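Local atomic coordinates of ESXA (Geobacillus thermodenitrificans, PDB entry 3ZBH), a protein that is of unknown function but, as a WXG100 protein of the ESAT-6 family, is probably a substrate exported through a type VII secretion system. Residues 20-25 with 71-76; 27-32 with 64-69. One frame throughout, in Å; residues are numbered along the deposited sequence.

Contact 1. Residues 20-25 with 71-76. With PO4 (phosphate ion), chain J; ACT (acetate ion), chain I.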
ATOM      1  N   GLN B  20     -11.578  -2.729  -8.985  1.00 21.57           N
ATOM      2  CA  GLN B  20     -10.637  -3.074  -7.913  1.00 22.29           C
ATOM      3  C   GLN B  20      -9.265  -2.488  -8.163  1.00 23.30           C
ATOM      4  O   GLN B  20      -8.637  -1.926  -7.246  1.00 22.42           O
ATOM      5  CB  GLN B  20     -10.488  -4.579  -7.784  1.00 25.76           C
ATOM      6  CG  GLN B  20     -11.735  -5.324  -7.360  1.00 28.71           C
ATOM      7  CD  GLN B  20     -11.385  -6.762  -7.081  1.00 34.04           C
ATOM      8  OE1 GLN B  20     -11.052  -7.116  -5.949  1.00 38.68           O
ATOM      9  NE2 GLN B  20     -11.373  -7.579  -8.118  1.00 31.75           N
ATOM     10  N   TYR B  21      -8.762  -2.648  -9.385  1.00 19.75           N
ATOM     11  CA  TYR B  21      -7.474  -2.034  -9.725  1.00 20.28           C
ATOM     12  C   TYR B  21      -7.465  -0.496  -9.532  1.00 20.96           C
ATOM     13  O   TYR B  21      -6.494   0.068  -8.977  1.00 19.91           O
ATOM     14  CB  TYR B  21      -7.046  -2.439 -11.143  1.00 20.33           C
ATOM     15  CG  TYR B  21      -6.349  -3.784 -11.125  1.00 21.66           C
ATOM     16  CD1 TYR B  21      -5.000  -3.869 -10.830  1.00 22.47           C
ATOM     17  CD2 TYR B  21      -7.059  -4.975 -11.342  1.00 21.47           C
ATOM     18  CE1 TYR B  21      -4.352  -5.091 -10.777  1.00 21.96           C
ATOM     19  CE2 TYR B  21      -6.416  -6.202 -11.308  1.00 20.69           C
ATOM     20  CZ  TYR B  21      -5.068  -6.247 -11.033  1.00 22.58           C
ATOM     21  OH  TYR B  21      -4.420  -7.448 -10.958  1.00 23.86           O
ATOM     22  N   ASN B  22      -8.535   0.175  -9.959  1.00 19.66           N
ATOM     23  CA  ASN B  22      -8.589   1.643  -9.753  1.00 21.40           C
ATOM     24  C   ASN B  22      -8.755   2.024  -8.294  1.00 22.32           C
ATOM     25  O   ASN B  22      -8.145   2.980  -7.827  1.00 23.54           O
ATOM     26  CB  ASN B  22      -9.677   2.297 -10.591  1.00 23.28           C
ATOM     27  CG  ASN B  22      -9.421   2.174 -12.073  1.00 25.03           C
ATOM     28  OD1 ASN B  22     -10.358   1.981 -12.836  1.00 30.87           O
ATOM     29  ND2 ASN B  22      -8.164   2.266 -12.488  1.00 24.70           N
ATOM     30  N   VAL B  23      -9.557   1.260  -7.563  1.00 21.21           N
ATOM     31  CA  VAL B  23      -9.635   1.449  -6.121  1.00 23.53           C
ATOM     32  C   VAL B  23      -8.263   1.271  -5.452  1.00 24.15           C
ATOM     33  O   VAL B  23      -7.837   2.098  -4.616  1.00 24.60           O
ATOM     34  CB  VAL B  23     -10.688   0.484  -5.482  1.00 24.34           C
ATOM     35  CG1 VAL B  23     -10.528   0.426  -3.965  1.00 27.60           C
ATOM     36  CG2 VAL B  23     -12.099   0.886  -5.895  1.00 26.21           C
ATOM     37  N   GLU B  24      -7.559   0.197  -5.780  1.00 20.97           N
ATOM     38  CA  GLU B  24      -6.282  -0.038  -5.113  1.00 22.17           C
ATOM     39  C   GLU B  24      -5.238   1.007  -5.517  1.00 20.84           C
ATOM     40  O   GLU B  24      -4.399   1.376  -4.703  1.00 21.88           O
ATOM     41  CB  GLU B  24      -5.779  -1.491  -5.283  1.00 24.36           C
ATOM     42  CG  GLU B  24      -6.689  -2.586  -4.698  1.00 25.15           C
ATOM     43  CD  GLU B  24      -7.106  -2.384  -3.226  1.00 30.86           C
ATOM     44  OE1 GLU B  24      -6.523  -1.557  -2.483  1.00 31.93           O
ATOM     45  OE2 GLU B  24      -8.055  -3.062  -2.790  1.00 34.10           O
ATOM     46  N   SER B  25      -5.316   1.538  -6.743  1.00 20.43           N
ATOM     47  CA  SER B  25      -4.430   2.626  -7.103  1.00 20.79           C
ATOM     48  C   SER B  25      -4.662   3.830  -6.147  1.00 21.31           C
ATOM     49  O   SER B  25      -3.693   4.403  -5.646  1.00 22.22           O
ATOM     50  CB  SER B  25      -4.628   3.082  -8.546  1.00 19.98           C
ATOM     51  OG  SER B  25      -3.802   4.218  -8.779  1.00 21.36           O
ATOM     52  N   LEU B  71       0.903   1.470 -12.454  1.00 17.38           N
ATOM     53  CA  LEU B  71       0.587   0.108 -12.971  1.00 17.33           C
ATOM     54  C   LEU B  71      -0.863  -0.281 -12.767  1.00 16.53           C
ATOM     55  O   LEU B  71      -1.518  -0.735 -13.699  1.00 16.32           O
ATOM     56  CB  LEU B  71       1.466  -0.922 -12.251  1.00 17.10           C
ATOM     57  CG  LEU B  71       1.129  -2.405 -12.475  1.00 19.27           C
ATOM     58  CD1 LEU B  71       1.388  -2.706 -13.929  1.00 19.08           C
ATOM     59  CD2 LEU B  71       2.043  -3.228 -11.564  1.00 19.19           C
ATOM     60  N   LEU B  72      -1.368  -0.114 -11.536  1.00 16.94           N
ATOM     61  CA  LEU B  72      -2.719  -0.525 -11.214  1.00 17.10           C
ATOM     62  C   LEU B  72      -3.733   0.264 -12.035  1.00 18.78           C
ATOM     63  O   LEU B  72      -4.705  -0.282 -12.486  1.00 16.75           O
ATOM     64  CB  LEU B  72      -3.019  -0.349  -9.717  1.00 17.53           C
ATOM     65  CG  LEU B  72      -2.108  -1.155  -8.747  1.00 18.94           C
ATOM     66  CD1 LEU B  72      -2.329  -0.687  -7.316  1.00 19.82           C
ATOM     67  CD2 LEU B  72      -2.210  -2.681  -8.872  1.00 22.46           C
ATOM     68  N   ASN B  73      -3.507   1.566 -12.214  1.00 18.61           N
ATOM     69  CA  ASN B  73      -4.425   2.333 -13.100  1.00 19.74           C
ATOM     70  C   ASN B  73      -4.366   1.914 -14.575  1.00 19.45           C
ATOM     71  O   ASN B  73      -5.384   1.935 -15.268  1.00 19.41           O
ATOM     72  CB  ASN B  73      -4.120   3.822 -13.001  1.00 22.46           C
ATOM     73  CG  ASN B  73      -4.772   4.464 -11.804  1.00 26.34           C
ATOM     74  OD1 ASN B  73      -5.962   4.261 -11.524  1.00 30.93           O
ATOM     75  ND2 ASN B  73      -4.005   5.236 -11.084  1.00 26.78           N
ATOM     76  N   GLU B  74      -3.171   1.611 -15.070  1.00 19.03           N
ATOM     77  CA  GLU B  74      -3.024   1.153 -16.463  1.00 20.67           C
ATOM     78  C   GLU B  74      -3.757  -0.177 -16.651  1.00 20.97           C
ATOM     79  O   GLU B  74      -4.444  -0.370 -17.651  1.00 20.85           O
ATOM     80  CB  GLU B  74      -1.549   0.989 -16.843  1.00 22.55           C
ATOM     81  CG  GLU B  74      -0.869   2.337 -16.962  1.00 27.81           C
ATOM     82  CD  GLU B  74       0.589   2.280 -17.356  1.00 31.23           C
ATOM     83  OE1 GLU B  74       1.307   1.290 -17.051  1.00 32.59           O
ATOM     84  OE2 GLU B  74       1.025   3.290 -17.934  1.00 30.08           O
ATOM     85  N   VAL B  75      -3.599  -1.089 -15.689  1.00 20.32           N
ATOM     86  CA  VAL B  75      -4.368  -2.359 -15.703  1.00 19.06           C
ATOM     87  C   VAL B  75      -5.867  -2.086 -15.649  1.00 18.81           C
ATOM     88  O   VAL B  75      -6.636  -2.671 -16.395  1.00 16.96           O
ATOM     89  CB  VAL B  75      -3.942  -3.300 -14.538  1.00 18.90           C
ATOM     90  CG1 VAL B  75      -4.879  -4.535 -14.455  1.00 19.69           C
ATOM     91  CG2 VAL B  75      -2.495  -3.761 -14.724  1.00 19.54           C
ATOM     92  N   GLY B  76      -6.288  -1.177 -14.757  1.00 18.92           N
ATOM     93  CA  GLY B  76      -7.698  -0.858 -14.657  1.00 18.88           C
ATOM     94  C   GLY B  76      -8.234  -0.370 -15.984  1.00 20.40           C
ATOM     95  O   GLY B  76      -9.326  -0.755 -16.416  1.00 18.86           O
TER
HETATM   96  P   PO4 J1098     -10.428 -10.774  -6.961  1.00 51.64           P
HETATM   97  O1  PO4 J1098     -10.016  -9.883  -8.116  1.00 49.82           O
HETATM   98  O2  PO4 J1098      -9.878 -12.163  -7.159  1.00 52.08           O
HETATM   99  O3  PO4 J1098     -11.937 -10.840  -6.931  1.00 53.37           O
HETATM  100  O4  PO4 J1098      -9.874 -10.222  -5.661  1.00 49.86           O
HETATM  101  C   ACT I1097      -0.887  -7.548 -11.626  1.00 32.82           C
HETATM  102  O   ACT I1097      -0.185  -8.564 -11.811  1.00 32.06           O
HETATM  103  OXT ACT I1097      -1.819  -7.549 -10.782  1.00 32.87           O
HETATM  104  CH3 ACT I1097      -0.572  -6.308 -12.422  1.00 28.77           C
HETATM  105  O   HOH W   1      -7.507   5.306  -9.196  1.00 26.66           O
HETATM  106  O   HOH W   2      -7.607   3.421 -14.780  1.00 29.69           O
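Val75 sets its CG1 methyl squarely over the middle of the Tyr21 ring, 3.5 Å from the ring centroid, a CH-pi contact. The methyl gets there because it stands anti to Val75 N (chi1 173°). Leu72 meets the edge of the ring instead: its CD2 lies 3.6 Å from Tyr21 CD1, near the ring plane, and its CD1 rests against the backbone where Glu24 joins Ser25. A flat, broad tyrosine suits this place, since its ring offers a face to Val75 and an edge to Leu72. An acetate ion, probably from the crystallisation liquor, is hydrogen-bonded through OXT to Tyr21 OH at 2.6 Å, and also to Ser39 OG of the second subunit. Packing is close here, with Gly76 CA 5.1 Å from Tyr21 CA and no CB on the glycine to stand beside Asn22 ND2.

The other flank is polar, looser and watered. Asn22 ND2 reaches Asn73 OD1 at 3.1 Å, but the bond is bent to 131° and weak. Two waters bridge the same residues: one donates to both Asn22 O and Asn73 OD1, and another accepts from Asn22 ND2 at 2.6 Å while donating to Asn73 O. Asparagines fit such a border: Asn22 gives an N-H and Asn73 a carbonyl oxygen, each to the other and to a water. Ser25, small enough for the buried strip between, hydrogen-bonds through OG to Ala69 O.

With axes 7.8 Å apart and helix directions 159° from each other, this is the antiparallel helical hairpin of WXG100 proteins, two of which pair here as a dimer.

Contact 2. Residues 27-32 with 64-69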
ATOM      1  N   ASN B  27      -5.984   3.820  -3.066  1.00 23.97           N
ATOM      2  CA  ASN B  27      -5.426   3.440  -1.786  1.00 23.37           C
ATOM      3  C   ASN B  27      -3.913   3.613  -1.665  1.00 23.31           C
ATOM      4  O   ASN B  27      -3.440   4.002  -0.595  1.00 21.67           O
ATOM      5  CB  ASN B  27      -5.818   2.007  -1.401  1.00 25.87           C
ATOM      6  CG  ASN B  27      -7.319   1.838  -1.223  1.00 28.41           C
ATOM      7  OD1 ASN B  27      -8.020   2.783  -0.904  1.00 33.31           O
ATOM      8  ND2 ASN B  27      -7.810   0.637  -1.454  1.00 30.75           N
ATOM      9  N   VAL B  28      -3.159   3.323  -2.738  1.00 20.27           N
ATOM     10  CA  VAL B  28      -1.703   3.536  -2.757  1.00 20.00           C
ATOM     11  C   VAL B  28      -1.327   5.021  -2.621  1.00 21.12           C
ATOM     12  O   VAL B  28      -0.489   5.361  -1.775  1.00 19.75           O
ATOM     13  CB  VAL B  28      -0.994   2.902  -4.012  1.00 19.85           C
ATOM     14  CG1 VAL B  28       0.476   3.344  -4.140  1.00 20.03           C
ATOM     15  CG2 VAL B  28      -1.068   1.397  -3.923  1.00 21.15           C
ATOM     16  N   THR B  29      -1.927   5.909  -3.431  1.00 21.64           N
ATOM     17  CA  THR B  29      -1.542   7.319  -3.342  1.00 20.78           C
ATOM     18  C   THR B  29      -2.032   7.975  -2.041  1.00 20.90           C
ATOM     19  O   THR B  29      -1.299   8.781  -1.441  1.00 22.94           O
ATOM     20  CB  THR B  29      -1.951   8.162  -4.579  1.00 21.57           C
ATOM     21  OG1 THR B  29      -3.333   7.971  -4.838  1.00 23.80           O
ATOM     22  CG2 THR B  29      -1.105   7.745  -5.820  1.00 22.24           C
ATOM     23  N   GLU B  30      -3.210   7.574  -1.566  1.00 21.85           N
ATOM     24  CA  GLU B  30      -3.695   8.036  -0.259  1.00 23.46           C
ATOM     25  C   GLU B  30      -2.731   7.627   0.853  1.00 23.83           C
ATOM     26  O   GLU B  30      -2.400   8.429   1.735  1.00 21.71           O
ATOM     27  CB  GLU B  30      -5.130   7.582  -0.014  1.00 25.25           C
ATOM     28  CG  GLU B  30      -6.086   8.296  -0.972  1.00 28.28           C
ATOM     29  CD  GLU B  30      -7.455   7.688  -0.987  1.00 33.55           C
ATOM     30  OE1 GLU B  30      -7.741   6.875  -0.092  1.00 35.82           O
ATOM     31  OE2 GLU B  30      -8.253   8.030  -1.880  1.00 36.82           O
ATOM     32  N   LEU B  31      -2.273   6.381   0.801  1.00 21.33           N
ATOM     33  CA  LEU B  31      -1.306   5.898   1.782  1.00 21.89           C
ATOM     34  C   LEU B  31       0.008   6.673   1.719  1.00 20.47           C
ATOM     35  O   LEU B  31       0.539   7.095   2.738  1.00 22.86           O
ATOM     36  CB  LEU B  31      -1.060   4.394   1.562  1.00 21.70           C
ATOM     37  CG  LEU B  31       0.089   3.703   2.284  1.00 24.39           C
ATOM     38  CD1 LEU B  31      -0.181   3.557   3.783  1.00 24.24           C
ATOM     39  CD2 LEU B  31       0.246   2.330   1.629  1.00 27.10           C
ATOM     40  N   ILE B  32       0.535   6.881   0.534  1.00 20.41           N
ATOM     41  CA  ILE B  32       1.753   7.660   0.414  1.00 19.72           C
ATOM     42  C   ILE B  32       1.612   9.075   1.001  1.00 21.50           C
ATOM     43  O   ILE B  32       2.465   9.530   1.749  1.00 20.91           O
ATOM     44  CB  ILE B  32       2.271   7.696  -1.031  1.00 19.09           C
ATOM     45  CG1 ILE B  32       2.755   6.294  -1.447  1.00 22.03           C
ATOM     46  CG2 ILE B  32       3.428   8.690  -1.153  1.00 20.52           C
ATOM     47  CD1 ILE B  32       3.746   5.648  -0.463  1.00 24.87           C
ATOM     48  N   SER B  64       8.647   3.373  -5.730  1.00 24.41           N
ATOM     49  CA  SER B  64       8.100   2.106  -6.186  1.00 25.08           C
ATOM     50  C   SER B  64       6.602   2.057  -5.900  1.00 23.81           C
ATOM     51  O   SER B  64       5.860   1.375  -6.590  1.00 21.31           O
ATOM     52  CB  SER B  64       8.816   0.952  -5.497  1.00 26.73           C
ATOM     53  OG  SER B  64      10.142   0.858  -5.998  1.00 31.23           O
ATOM     54  N   PHE B  65       6.160   2.770  -4.860  1.00 21.55           N
ATOM     55  CA  PHE B  65       4.734   2.927  -4.626  1.00 21.89           C
ATOM     56  C   PHE B  65       4.083   3.759  -5.728  1.00 22.67           C
ATOM     57  O   PHE B  65       2.972   3.453  -6.138  1.00 21.38           O
ATOM     58  CB  PHE B  65       4.442   3.509  -3.212  1.00 22.53           C
ATOM     59  CG  PHE B  65       4.540   2.478  -2.106  1.00 22.62           C
ATOM     60  CD1 PHE B  65       5.737   1.835  -1.829  1.00 23.97           C
ATOM     61  CD2 PHE B  65       3.414   2.128  -1.363  1.00 24.61           C
ATOM     62  CE1 PHE B  65       5.817   0.862  -0.834  1.00 23.99           C
ATOM     63  CE2 PHE B  65       3.493   1.167  -0.365  1.00 23.46           C
ATOM     64  CZ  PHE B  65       4.692   0.522  -0.103  1.00 23.44           C
ATOM     65  N   GLU B  66       4.757   4.802  -6.210  1.00 22.15           N
ATOM     66  CA  GLU B  66       4.173   5.597  -7.305  1.00 22.36           C
ATOM     67  C   GLU B  66       4.120   4.742  -8.563  1.00 21.48           C
ATOM     68  O   GLU B  66       3.192   4.831  -9.330  1.00 20.87           O
ATOM     69  CB  GLU B  66       4.972   6.880  -7.565  1.00 24.06           C
ATOM     70  CG  GLU B  66       4.983   7.856  -6.368  1.00 24.81           C
ATOM     71  CD  GLU B  66       3.586   8.234  -5.862  1.00 27.10           C
ATOM     72  OE1 GLU B  66       2.592   8.208  -6.632  1.00 25.47           O
ATOM     73  OE2 GLU B  66       3.455   8.559  -4.656  1.00 28.27           O
ATOM     74  N   LYS B  67       5.124   3.887  -8.759  1.00 20.29           N
ATOM     75  CA  LYS B  67       5.088   2.979  -9.907  1.00 20.92           C
ATOM     76  C   LYS B  67       3.938   1.987  -9.799  1.00 17.81           C
ATOM     77  O   LYS B  67       3.333   1.614 -10.789  1.00 20.10           O
ATOM     78  CB  LYS B  67       6.418   2.225 -10.040  1.00 23.44           C
ATOM     79  CG  LYS B  67       7.555   3.036 -10.642  1.00 27.01           C
ATOM     80  CD  LYS B  67       8.879   2.361 -10.335  1.00 31.24           C
ATOM     81  CE  LYS B  67      10.099   3.221 -10.617  1.00 37.47           C
ATOM     82  NZ  LYS B  67      10.357   3.271 -12.082  1.00 41.52           N
ATOM     83  N   MET B  68       3.654   1.523  -8.591  1.00 19.96           N
ATOM     84  CA  MET B  68       2.534   0.606  -8.402  1.00 18.95           C
ATOM     85  C   MET B  68       1.227   1.320  -8.745  1.00 18.20           C
ATOM     86  O   MET B  68       0.348   0.757  -9.372  1.00 17.58           O
ATOM     87  CB  MET B  68       2.499   0.080  -6.973  1.00 19.29           C
ATOM     88  CG  MET B  68       1.389  -0.929  -6.734  1.00 22.15           C
ATOM     89  SD  MET B  68       1.737  -2.530  -7.514  1.00 26.13           S
ATOM     90  CE  MET B  68       2.804  -3.244  -6.260  1.00 24.86           C
ATOM     91  N   ALA B  69       1.086   2.556  -8.272  1.00 18.14           N
ATOM     92  CA  ALA B  69      -0.131   3.297  -8.560  1.00 18.52           C
ATOM     93  C   ALA B  69      -0.324   3.477 -10.083  1.00 17.04           C
ATOM     94  O   ALA B  69      -1.436   3.303 -10.594  1.00 19.18           O
ATOM     95  CB  ALA B  69      -0.131   4.633  -7.805  1.00 17.70           C
TER
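Ile32 and Phe65 meet where the two arms of the WXG100 helical hairpin run antiparallel, their axes 9.1 Å apart and their directions 154° from each other. The apolar contacts make up most of the seam. Ile32 CD1 lies 3.6 Å from Phe65 CB and just as near to CD2 of the ring. The first torsion puts CG1 anti to the carbonyl carbon, 3.7 Å from Phe65 CB, and the bend at chi2 (-52°) carries CD1 on to the ring. Leu31 reaches the far part of the same ring, CD2 to Phe65 CE2 at 4.0 Å. An alanine at Ile32 would probably leave a gap beside Phe65 CB and CD2, with the ring less firmly held on that side. Phenylalanine suits a place shared by two subunits: its ring also stacks on Phe65 of the second subunit. Nearer the middle of the seam, Val28 CG1 packs 3.9 Å from Ala69 CB, where a side chain of one carbon lets a branched one come in.

The polar groups work at the flank, without a hydrogen bond between the segments. Glu66 bends at chi2 (-54°), and its carboxylate comes towards the opposite helix. There OE2 lies 3.5 Å from Ile32 CG2, and OE1 faces Thr29 CG2. Arg62 is a long, weak ion-pair partner of OE2. Threonine suits this border because its methyl can touch Ala69 CB, at 3.8 Å, while OG1 makes a weak hydrogen bond to Ser26 O.

Carbon also meets backbone oxygen: Val28 CG1 lies 3.2 Å from Phe65 O.

In the fold
Contact 1 and contact 2 join the same pair of helices, 11-45 and 48-95, with centres about 10 Å apart. Both are largely buried, and each has a partly exposed polar border, so neither is a surface contact. Contact 1 lies nearer the middle of the chain; contact 2 lies closer to the turn that links the helices. They meet where Leu72 CD1 packs 4.2 Å from Val28 CG2 and through the probable hydrogen bond of Ser25 OG with Ala69 O. The closer approach in contact 1, edged by waters and a weak asparagine-asparagine bond, is consistent with its glycine, the wider one in contact 2 with bulkier side chains between the axes. Both also touch the second subunit.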